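Local structure of glucanase (5GY3) at residues A3-R6 with Y7-R10; N43-P46 with A47-L51; A157-A160 with F161-T165; L301-L304 with A305-Q309. The protein probably catalyses the endohydrolysis of beta-1,4-glucosidic linkages in cellulose, lichenin and cereal beta-D-glucans, as a family 8 glycosyl hydrolase. All blocks are in the same frame, centred on the assembly; numbering follows the deposited sequence.

Contact 1 of 4, residues A3-R6 with Y7-R10; sequences AWER and YKAR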
loop_
_atom_site.group_PDB
_atom_site.type_symbol
_atom_site.label_atom_id
_atom_site.label_comp_id
_atom_site.label_asym_id
_atom_site.label_seq_id
_atom_site.Cartn_x
_atom_site.Cartn_y
_atom_site.Cartn_z
ATOM N N ALA A 3 -10.204 12.125 -14.091
ATOM C CA ALA A 3 -9.301 10.993 -13.877
ATOM C C ALA A 3 -10.042 9.815 -13.258
ATOM O O ALA A 3 -9.935 8.673 -13.725
ATOM C CB ALA A 3 -8.117 11.413 -13.000
ATOM N N TRP A 4 -10.846 10.088 -12.228
ATOM C CA TRP A 4 -11.589 9.035 -11.545
ATOM C C TRP A 4 -12.622 8.389 -12.464
ATOM O O TRP A 4 -12.781 7.165 -12.461
ATOM C CB TRP A 4 -12.248 9.618 -10.287
ATOM C CG TRP A 4 -13.247 8.720 -9.627
ATOM C CD1 TRP A 4 -14.590 8.944 -9.503
ATOM C CD2 TRP A 4 -12.989 7.468 -8.993
ATOM N NE1 TRP A 4 -15.187 7.901 -8.837
ATOM C CE2 TRP A 4 -14.228 6.979 -8.515
ATOM C CE3 TRP A 4 -11.835 6.699 -8.792
ATOM C CZ2 TRP A 4 -14.344 5.766 -7.843
ATOM C CZ3 TRP A 4 -11.956 5.496 -8.126
ATOM C CH2 TRP A 4 -13.198 5.042 -7.653
ATOM N N GLU A 5 -13.347 9.192 -13.252
ATOM C CA GLU A 5 -14.290 8.608 -14.204
ATOM C C GLU A 5 -13.576 7.718 -15.215
ATOM O O GLU A 5 -14.043 6.612 -15.522
ATOM C CB GLU A 5 -15.073 9.711 -14.917
ATOM C CG GLU A 5 -16.024 10.461 -14.006
ATOM C CD GLU A 5 -17.107 9.562 -13.448
ATOM O OE1 GLU A 5 -17.595 8.682 -14.192
ATOM O OE2 GLU A 5 -17.467 9.729 -12.263
ATOM N N ARG A 6 -12.433 8.174 -15.733
ATOM C CA ARG A 6 -11.685 7.356 -16.684
ATOM C C ARG A 6 -11.165 6.082 -16.026
ATOM O O ARG A 6 -11.123 5.020 -16.653
ATOM C CB ARG A 6 -10.542 8.178 -17.280
ATOM C CG ARG A 6 -9.829 7.507 -18.423
ATOM C CD ARG A 6 -10.817 6.994 -19.466
ATOM N NE ARG A 6 -10.142 6.355 -20.595
ATOM C CZ ARG A 6 -10.767 5.648 -21.532
ATOM N NH1 ARG A 6 -12.084 5.482 -21.469
ATOM N NH2 ARG A 6 -10.077 5.099 -22.527
ATOM N N TYR A 7 -10.781 6.170 -14.752
ATOM C CA TYR A 7 -10.316 5.000 -14.011
ATOM C C TYR A 7 -11.416 3.957 -13.883
ATOM O O TYR A 7 -11.180 2.758 -14.076
ATOM C CB TYR A 7 -9.837 5.463 -12.638
ATOM C CG TYR A 7 -9.214 4.430 -11.722
ATOM C CD1 TYR A 7 -7.897 4.008 -11.903
ATOM C CD2 TYR A 7 -9.918 3.939 -10.628
ATOM C CE1 TYR A 7 -7.313 3.095 -11.037
ATOM C CE2 TYR A 7 -9.347 3.030 -9.761
ATOM C CZ TYR A 7 -8.044 2.610 -9.966
ATOM O OH TYR A 7 -7.477 1.714 -9.086
ATOM N N LYS A 8 -12.628 4.391 -13.522
ATOM C CA LYS A 8 -13.736 3.447 -13.417
ATOM C C LYS A 8 -14.063 2.841 -14.772
ATOM O O LYS A 8 -14.382 1.652 -14.865
ATOM C CB LYS A 8 -14.978 4.131 -12.842
ATOM C CG LYS A 8 -14.877 4.536 -11.383
ATOM C CD LYS A 8 -16.226 5.057 -10.861
ATOM C CE LYS A 8 -16.685 6.283 -11.637
ATOM N NZ LYS A 8 -17.972 6.832 -11.115
ATOM N N ALA A 9 -14.002 3.652 -15.830
ATOM C CA ALA A 9 -14.354 3.168 -17.163
ATOM C C ALA A 9 -13.391 2.089 -17.626
ATOM O O ALA A 9 -13.796 1.122 -18.286
ATOM C CB ALA A 9 -14.362 4.326 -18.159
ATOM N N ARG A 10 -12.114 2.227 -17.280
ATOM C CA ARG A 10 -11.121 1.265 -17.722
ATOM C C ARG A 10 -10.975 0.077 -16.788
ATOM O O ARG A 10 -10.728 -1.035 -17.261
ATOM C CB ARG A 10 -9.773 1.962 -17.897
ATOM C CG ARG A 10 -9.785 2.887 -19.098
ATOM C CD ARG A 10 -8.395 3.219 -19.561
ATOM N NE ARG A 10 -7.491 2.068 -19.554
ATOM C CZ ARG A 10 -6.180 2.198 -19.403
ATOM N NH1 ARG A 10 -5.669 3.410 -19.247
ATOM N NH2 ARG A 10 -5.388 1.137 -19.401
HETATM O O HOH W 1 -7.312 6.064 -20.407
#
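Trp4 and Lys8 meet one turn apart on helix 2-11, in the close-packed part of this contact. The aliphatic chain of Lys8 passes over one face of the indole. Its CG lies 3.9 Å from the centroid of the Trp4 six-membered ring, a CH-pi contact 18° off the ring normal. Further out, Lys8 CE is 3.6 Å from Trp4 NE1. A bend at chi3 (-61°) carries the lysine end past the indole toward Glu5. There Lys8 NZ forms a salt bridge with Glu5 OE2 at 3.2 Å, approaching from above the carboxylate plane. The stronger partner of NZ is Asp44 OD2, which also accepts from Trp4 NE1. Tyr7 meets the indole rim to rim, with the planes 26° apart. Trp4 CZ3 and Tyr7 CD2 are 3.6 Å from each other. Both rings are buried against helix 293-307, where Tyr7 OH bonds to Ser297 OG.

The other side is looser and wetter. Arg10 lays its CG over the centre of the Arg6 guanidinium, 3.7 Å above the plane. A water accepts from Arg6 NE at 2.9 Å and, weakly, from Arg10 NH1. Arg10 NH2 donates to Asp291 O. Arg6 also has a salt bridge to Asp289, which probably eases the like charges. This is an amphipathic helix with i to i+3 and i to i+4 side-chain pairs, packed on the helical body of a family 8 (alpha/alpha)6 barrel.

Contact 2 of 4, residues N43-P46 with A47-L51; sequences NDRP and AFDKL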
loop_
_atom_site.group_PDB
_atom_site.type_symbol
_atom_site.label_atom_id
_atom_site.label_comp_id
_atom_site.label_asym_id
_atom_site.label_seq_id
_atom_site.Cartn_x
_atom_site.Cartn_y
_atom_site.Cartn_z
ATOM N N ASN A 43 -15.954 11.672 -3.773
ATOM C CA ASN A 43 -17.321 11.806 -3.274
ATOM C C ASN A 43 -18.293 10.984 -4.122
ATOM O O ASN A 43 -19.327 11.467 -4.589
ATOM C CB ASN A 43 -17.723 13.283 -3.209
ATOM C CG ASN A 43 -18.959 13.518 -2.356
ATOM O OD1 ASN A 43 -19.496 12.592 -1.749
ATOM N ND2 ASN A 43 -19.415 14.767 -2.309
ATOM N N ASP A 44 -17.943 9.712 -4.323
ATOM C CA ASP A 44 -18.678 8.798 -5.194
ATOM C C ASP A 44 -19.200 7.642 -4.349
ATOM O O ASP A 44 -18.664 6.532 -4.374
ATOM C CB ASP A 44 -17.772 8.308 -6.353
ATOM C CG ASP A 44 -18.546 7.560 -7.433
ATOM O OD1 ASP A 44 -19.711 7.172 -7.211
ATOM O OD2 ASP A 44 -17.969 7.339 -8.515
ATOM N N ARG A 45 -20.279 7.901 -3.609
ATOM C CA ARG A 45 -20.795 6.877 -2.715
ATOM C C ARG A 45 -21.344 5.655 -3.448
ATOM O O ARG A 45 -21.150 4.526 -2.969
ATOM C CB ARG A 45 -21.861 7.472 -1.791
ATOM C CG ARG A 45 -22.132 6.565 -0.618
ATOM C CD ARG A 45 -22.976 7.242 0.416
ATOM N NE ARG A 45 -23.186 6.360 1.558
ATOM C CZ ARG A 45 -23.977 6.656 2.583
ATOM N NH1 ARG A 45 -24.636 7.804 2.589
ATOM N NH2 ARG A 45 -24.117 5.798 3.586
ATOM N N PRO A 46 -22.047 5.806 -4.582
ATOM C CA PRO A 46 -22.470 4.591 -5.307
ATOM C C PRO A 46 -21.307 3.672 -5.651
ATOM O O PRO A 46 -21.394 2.458 -5.412
ATOM C CB PRO A 46 -23.162 5.156 -6.557
ATOM C CG PRO A 46 -23.689 6.465 -6.101
ATOM C CD PRO A 46 -22.622 7.020 -5.197
ATOM N N ALA A 47 -20.209 4.226 -6.177
ATOM C CA ALA A 47 -19.050 3.403 -6.513
ATOM C C ALA A 47 -18.437 2.795 -5.262
ATOM O O ALA A 47 -18.078 1.612 -5.252
ATOM C CB ALA A 47 -18.007 4.230 -7.265
ATOM N N PHE A 48 -18.305 3.593 -4.195
ATOM C CA PHE A 48 -17.773 3.061 -2.943
ATOM C C PHE A 48 -18.585 1.864 -2.462
ATOM O O PHE A 48 -18.023 0.830 -2.085
ATOM C CB PHE A 48 -17.738 4.145 -1.866
ATOM C CG PHE A 48 -17.123 3.670 -0.574
ATOM C CD1 PHE A 48 -17.887 3.010 0.372
ATOM C CD2 PHE A 48 -15.777 3.868 -0.319
ATOM C CE1 PHE A 48 -17.323 2.539 1.548
ATOM C CE2 PHE A 48 -15.208 3.402 0.855
ATOM C CZ PHE A 48 -15.985 2.736 1.785
ATOM N N ASP A 49 -19.916 1.994 -2.443
ATOM C CA ASP A 49 -20.740 0.899 -1.943
ATOM C C ASP A 49 -20.642 -0.332 -2.843
ATOM O O ASP A 49 -20.671 -1.465 -2.346
ATOM C CB ASP A 49 -22.196 1.361 -1.784
ATOM C CG ASP A 49 -22.413 2.239 -0.541
ATOM O OD1 ASP A 49 -21.618 2.150 0.418
ATOM O OD2 ASP A 49 -23.395 3.011 -0.507
ATOM N N LYS A 50 -20.512 -0.134 -4.163
ATOM C CA LYS A 50 -20.317 -1.265 -5.073
ATOM C C LYS A 50 -18.987 -1.958 -4.798
ATOM O O LYS A 50 -18.914 -3.191 -4.724
ATOM C CB LYS A 50 -20.363 -0.802 -6.533
ATOM C CG LYS A 50 -21.750 -0.607 -7.154
ATOM C CD LYS A 50 -21.656 0.146 -8.512
ATOM C CE LYS A 50 -21.868 1.662 -8.334
ATOM N NZ LYS A 50 -21.158 2.583 -9.305
ATOM N N LEU A 51 -17.915 -1.168 -4.669
ATOM C CA LEU A 51 -16.590 -1.727 -4.413
ATOM C C LEU A 51 -16.571 -2.490 -3.100
ATOM O O LEU A 51 -16.050 -3.611 -3.020
ATOM C CB LEU A 51 -15.547 -0.611 -4.384
ATOM C CG LEU A 51 -15.299 0.161 -5.672
ATOM C CD1 LEU A 51 -14.592 1.489 -5.391
ATOM C CD2 LEU A 51 -14.478 -0.696 -6.625
HETATM O O HOH W 2 -20.905 6.016 -9.319
#
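Asp44 and Phe48 open helix 45-59 with a backbone bond from Phe48 N to Asp44 O at 3.0 Å, and Asp49 N to Arg45 O and Lys50 N to Pro46 O continue it. The Asp44 side chain caps this end. Its CG stands beside its own carbonyl carbon (chi1 -169°), which lets OD1 reach Ala47 N at 3.2 Å. The N-H comes from well above the carboxylate plane, 60° out of it. The methyl of Ala47 also lies against the carboxylate, with CB 3.4 Å from Asp44 OD2. OD2 faces Lys8 on helix 2-11. A water donates to Asp44 OD1 at 2.7 Å and accepts weakly from Lys50 NZ. Lys50 curls back over the first turn, bringing its CE to 3.1 Å from Pro46 O. On another side, Arg45 NE and Asp49 OD2 make a long salt bridge of 3.9 Å. Tyr108 OH bonds to both of these side chains, and Arg45 has its stronger partner in Asp105. Phe48 turns into the interior, edge-to-face with Trp103 and Tyr108. Asn43, just before, is the C-prime residue of a Schellman motif. The whole is a tight turn between helices: that motif closes helix 29-41 and the aspartate N-cap opens helix 45-59.

Contact 3 of 4, residues A157-A160 with F161-T165; sequences AWRA and FAERT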
loop_
_atom_site.group_PDB
_atom_site.type_symbol
_atom_site.label_atom_id
_atom_site.label_comp_id
_atom_site.label_asym_id
_atom_site.label_seq_id
_atom_site.Cartn_x
_atom_site.Cartn_y
_atom_site.Cartn_z
ATOM N N ALA A 157 -2.589 5.459 7.229
ATOM C CA ALA A 157 -3.703 4.654 7.705
ATOM C C ALA A 157 -3.572 4.366 9.194
ATOM O O ALA A 157 -4.551 4.470 9.941
ATOM C CB ALA A 157 -3.782 3.355 6.916
ATOM N N TRP A 158 -2.369 3.985 9.642
ATOM C CA TRP A 158 -2.176 3.667 11.054
ATOM C C TRP A 158 -2.480 4.871 11.939
ATOM O O TRP A 158 -3.049 4.725 13.028
ATOM C CB TRP A 158 -0.750 3.184 11.291
ATOM C CG TRP A 158 -0.428 1.893 10.599
ATOM C CD1 TRP A 158 -1.270 1.127 9.842
ATOM C CD2 TRP A 158 0.835 1.219 10.603
ATOM N NE1 TRP A 158 -0.610 0.012 9.384
ATOM C CE2 TRP A 158 0.687 0.049 9.832
ATOM C CE3 TRP A 158 2.079 1.493 11.193
ATOM C CZ2 TRP A 158 1.733 -0.858 9.638
ATOM C CZ3 TRP A 158 3.123 0.599 10.994
ATOM C CH2 TRP A 158 2.943 -0.563 10.225
ATOM N N ARG A 159 -2.097 6.070 11.493
ATOM C CA ARG A 159 -2.397 7.266 12.277
ATOM C C ARG A 159 -3.906 7.477 12.360
ATOM O O ARG A 159 -4.437 7.781 13.433
ATOM C CB ARG A 159 -1.695 8.489 11.667
ATOM C CG ARG A 159 -1.951 9.805 12.400
ATOM C CD ARG A 159 -2.173 10.955 11.441
ATOM N NE ARG A 159 -2.797 10.480 10.177
ATOM C CZ ARG A 159 -4.069 10.646 9.856
ATOM N NH1 ARG A 159 -4.856 11.281 10.697
ATOM N NH2 ARG A 159 -4.515 10.193 8.703
ATOM N N ALA A 160 -4.614 7.276 11.244
ATOM C CA ALA A 160 -6.069 7.387 11.254
ATOM C C ALA A 160 -6.695 6.360 12.185
ATOM O O ALA A 160 -7.628 6.682 12.934
ATOM C CB ALA A 160 -6.626 7.217 9.837
ATOM N N PHE A 161 -6.208 5.116 12.147
ATOM C CA PHE A 161 -6.728 4.098 13.061
ATOM C C PHE A 161 -6.584 4.548 14.510
ATOM O O PHE A 161 -7.525 4.438 15.311
ATOM C CB PHE A 161 -5.990 2.771 12.870
ATOM C CG PHE A 161 -6.133 2.150 11.497
ATOM C CD1 PHE A 161 -7.149 2.522 10.634
ATOM C CD2 PHE A 161 -5.230 1.171 11.090
ATOM C CE1 PHE A 161 -7.277 1.929 9.370
ATOM C CE2 PHE A 161 -5.348 0.567 9.840
ATOM C CZ PHE A 161 -6.372 0.958 8.970
ATOM N N ALA A 162 -5.396 5.041 14.867
ATOM C CA ALA A 162 -5.131 5.425 16.251
ATOM C C ALA A 162 -6.076 6.515 16.740
ATOM O O ALA A 162 -6.431 6.541 17.922
ATOM C CB ALA A 162 -3.685 5.890 16.400
ATOM N N GLU A 163 -6.479 7.430 15.859
ATOM C CA GLU A 163 -7.410 8.481 16.260
ATOM C C GLU A 163 -8.794 7.942 16.592
ATOM O O GLU A 163 -9.575 8.646 17.249
ATOM C CB GLU A 163 -7.537 9.518 15.164
ATOM C CG GLU A 163 -6.225 10.131 14.739
ATOM C CD GLU A 163 -6.424 11.180 13.663
ATOM O OE1 GLU A 163 -6.792 10.818 12.518
ATOM O OE2 GLU A 163 -6.227 12.376 13.956
ATOM N N ARG A 164 -9.123 6.741 16.118
ATOM C CA ARG A 164 -10.428 6.099 16.211
ATOM C C ARG A 164 -10.478 5.044 17.310
ATOM O O ARG A 164 -11.440 5.003 18.086
ATOM C CB ARG A 164 -10.764 5.464 14.844
ATOM C CG ARG A 164 -11.904 4.431 14.814
ATOM C CD ARG A 164 -13.264 5.099 14.759
ATOM N NE ARG A 164 -14.355 4.148 14.926
ATOM C CZ ARG A 164 -15.614 4.502 15.148
ATOM N NH1 ARG A 164 -15.931 5.786 15.230
ATOM N NH2 ARG A 164 -16.556 3.573 15.295
ATOM N N THR A 165 -9.455 4.201 17.418
ATOM C CA THR A 165 -9.562 3.033 18.279
ATOM C C THR A 165 -8.173 2.469 18.551
ATOM O O THR A 165 -7.246 2.659 17.751
ATOM C CB THR A 165 -10.473 1.964 17.640
ATOM O OG1 THR A 165 -10.673 0.879 18.560
ATOM C CG2 THR A 165 -9.885 1.431 16.324
#
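Phe161 turns one ring face to the carbonyl of Ala157, a turn earlier on helix 155-164. Ala157 O sits 3.2 Å from Phe161 CG, offset toward the rim of the ring. The same oxygen accepts from Phe161 N at 2.8 Å, so one residue meets it with both its amide and its ring. With CG beside its own backbone N (chi1 -62°), the ring folds back along the helix. Its far end touches Ala157, with CZ 4.1 Å from CB. Phe161 CE2 lies at the edge of the Trp158 indole, near its plane and 4.1 Å from Trp158 CD1. Trp170 of helix 167-183 adjoins both residues and stands edge-to-face to Phe161.

On the outer side, Arg159 NH1 and Glu163 OE1 form a short salt bridge of 2.7 Å. The guanidinium and carboxylate planes are steeply turned, 75° apart. Arg159 bends twice to reach its partner. Near the helix end, Phe161 O accepts from both Arg164 N and Thr165 N. Trp158 lies about 8 Å, side chain to side chain, from Asp87, the predicted nucleophile. The outer side is thus a surface salt bridge, and the inner side part of an aromatic cluster near the predicted active site of a family 8 (alpha/alpha)6 barrel.

Contact 4 of 4, residues L301-L304 with A305-Q309; sequences LVWL and AKQDQ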
loop_
_atom_site.group_PDB
_atom_site.type_symbol
_atom_site.label_atom_id
_atom_site.label_comp_id
_atom_site.label_asym_id
_atom_site.label_seq_id
_atom_site.Cartn_x
_atom_site.Cartn_y
_atom_site.Cartn_z
ATOM N N LEU A 301 -3.384 8.306 -6.230
ATOM C CA LEU A 301 -3.004 8.249 -4.822
ATOM C C LEU A 301 -2.017 9.355 -4.478
ATOM O O LEU A 301 -2.068 9.928 -3.380
ATOM C CB LEU A 301 -2.405 6.887 -4.501
ATOM C CG LEU A 301 -3.344 5.689 -4.589
ATOM C CD1 LEU A 301 -2.534 4.410 -4.552
ATOM C CD2 LEU A 301 -4.365 5.730 -3.450
ATOM N N VAL A 302 -1.111 9.670 -5.410
ATOM C CA VAL A 302 -0.187 10.782 -5.204
ATOM C C VAL A 302 -0.957 12.088 -5.066
ATOM O O VAL A 302 -0.678 12.900 -4.178
ATOM C CB VAL A 302 0.847 10.832 -6.349
ATOM C CG1 VAL A 302 1.563 12.167 -6.373
ATOM C CG2 VAL A 302 1.852 9.711 -6.170
ATOM N N TRP A 303 -1.962 12.292 -5.920
ATOM C CA TRP A 303 -2.787 13.491 -5.834
ATOM C C TRP A 303 -3.530 13.556 -4.505
ATOM O O TRP A 303 -3.556 14.608 -3.851
ATOM C CB TRP A 303 -3.769 13.526 -7.005
ATOM C CG TRP A 303 -4.620 14.762 -7.034
ATOM C CD1 TRP A 303 -5.970 14.830 -6.846
ATOM C CD2 TRP A 303 -4.172 16.105 -7.243
ATOM N NE1 TRP A 303 -6.393 16.136 -6.939
ATOM C CE2 TRP A 303 -5.308 16.938 -7.182
ATOM C CE3 TRP A 303 -2.921 16.686 -7.483
ATOM C CZ2 TRP A 303 -5.231 18.322 -7.351
ATOM C CZ3 TRP A 303 -2.844 18.057 -7.652
ATOM C CH2 TRP A 303 -3.994 18.860 -7.587
ATOM N N LEU A 304 -4.116 12.429 -4.079
ATOM C CA LEU A 304 -4.790 12.363 -2.785
ATOM C C LEU A 304 -3.832 12.648 -1.637
ATOM O O LEU A 304 -4.182 13.355 -0.683
ATOM C CB LEU A 304 -5.421 10.986 -2.608
ATOM C CG LEU A 304 -6.261 10.794 -1.355
ATOM C CD1 LEU A 304 -7.288 11.918 -1.228
ATOM C CD2 LEU A 304 -6.940 9.458 -1.431
ATOM N N ALA A 305 -2.626 12.076 -1.693
ATOM C CA ALA A 305 -1.631 12.353 -0.665
ATOM C C ALA A 305 -1.336 13.845 -0.576
ATOM O O ALA A 305 -1.229 14.401 0.524
ATOM C CB ALA A 305 -0.352 11.559 -0.951
ATOM N N LYS A 306 -1.215 14.511 -1.727
ATOM C CA LYS A 306 -1.017 15.956 -1.721
ATOM C C LYS A 306 -2.215 16.663 -1.102
ATOM O O LYS A 306 -2.049 17.558 -0.265
ATOM C CB LYS A 306 -0.760 16.462 -3.141
ATOM C CG LYS A 306 0.560 15.988 -3.712
ATOM C CD LYS A 306 0.617 16.131 -5.232
ATOM C CE LYS A 306 0.797 17.579 -5.631
ATOM N NZ LYS A 306 0.437 17.790 -7.057
ATOM N N GLN A 307 -3.432 16.263 -1.489
ATOM C CA GLN A 307 -4.626 16.922 -0.964
ATOM C C GLN A 307 -4.717 16.776 0.544
ATOM O O GLN A 307 -5.127 17.713 1.242
ATOM C CB GLN A 307 -5.891 16.359 -1.616
ATOM C CG GLN A 307 -5.975 16.547 -3.129
ATOM C CD GLN A 307 -5.202 17.761 -3.632
ATOM O OE1 GLN A 307 -4.217 17.619 -4.367
ATOM N NE2 GLN A 307 -5.651 18.956 -3.260
ATOM N N ASP A 308 -4.339 15.611 1.070
ATOM C CA ASP A 308 -4.462 15.393 2.508
ATOM C C ASP A 308 -3.460 16.209 3.324
ATOM O O ASP A 308 -3.500 16.150 4.558
ATOM C CB ASP A 308 -4.320 13.903 2.831
ATOM C CG ASP A 308 -5.594 13.114 2.550
ATOM O OD1 ASP A 308 -6.643 13.734 2.272
ATOM O OD2 ASP A 308 -5.551 11.868 2.622
ATOM N N GLN A 309 -2.565 16.963 2.685
ATOM C CA GLN A 309 -1.679 17.846 3.434
ATOM C C GLN A 309 -2.375 19.115 3.900
ATOM O O GLN A 309 -1.770 19.895 4.645
ATOM C CB GLN A 309 -0.461 18.208 2.590
ATOM C CG GLN A 309 0.294 16.980 2.153
ATOM C CD GLN A 309 0.526 16.040 3.311
ATOM O OE1 GLN A 309 1.092 16.429 4.334
ATOM N NE2 GLN A 309 0.074 14.801 3.168
#
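Ala305 N to Leu301 O, at 2.8 Å, is one of the regular i to i+4 bonds in the last turns of helix 293-307. Asp308 N to Leu304 O, at 2.9 Å, is the last of them across the two segments. The helix belongs to the (alpha/alpha)6 barrel known for family 8 enzymes. Leu301, Leu304 and Ala305 face inward and touch Trp227 of helix 220-228, while Val302 packs on helix 268-278.

Trp303 carries the outer part of the contact. With CG anti to the backbone N (chi1 -177°), the indole is set beside the next turn, where Lys306 and Gln307 reach it. Gln307 CG sits over the five-membered ring, 4.1 Å from its centroid, in a CH-pi contact. Lys306 comes from another direction. Its NZ is at the indole edge, near the ring plane and 3.3 Å from Trp303 CZ3, and the two side chains cross at about a right angle. Further on, Leu304 CD1 is 4.0 Å from Asp308 OD1. The Asp308 carboxylate has a salt bridge to Arg98 and a hydrogen bond from Trp227 NE1. Beyond the helix, the Gln309 side chain turns back, and its NE2 donates to Ala305 O at 3.0 Å in an almost straight bond of 168°.

How the contacts relate
All four are local contacts along a single helix or at its end, each partly buried. Contacts 1 and 2 touch. Asp44 of contact 2 forms a salt bridge with Lys8 and probably accepts a hydrogen bond from Trp4 of contact 1, linking helices 2-11 and 45-59. Helix 29-41 borders contacts 1, 2 and 4; helix 86-103 borders 2 and 3. Contacts 3 and 4 approach to about 6 Å between nearest atoms without touching. Contact 3 is closest to the predicted nucleophile, with a largely aromatic inner side. All four have charged outer groups; bridging waters set contacts 1 and 2 apart, their centres about 20 Å from the chain centre. Contact 4 is the most central, aliphatic inside with tryptophan outside.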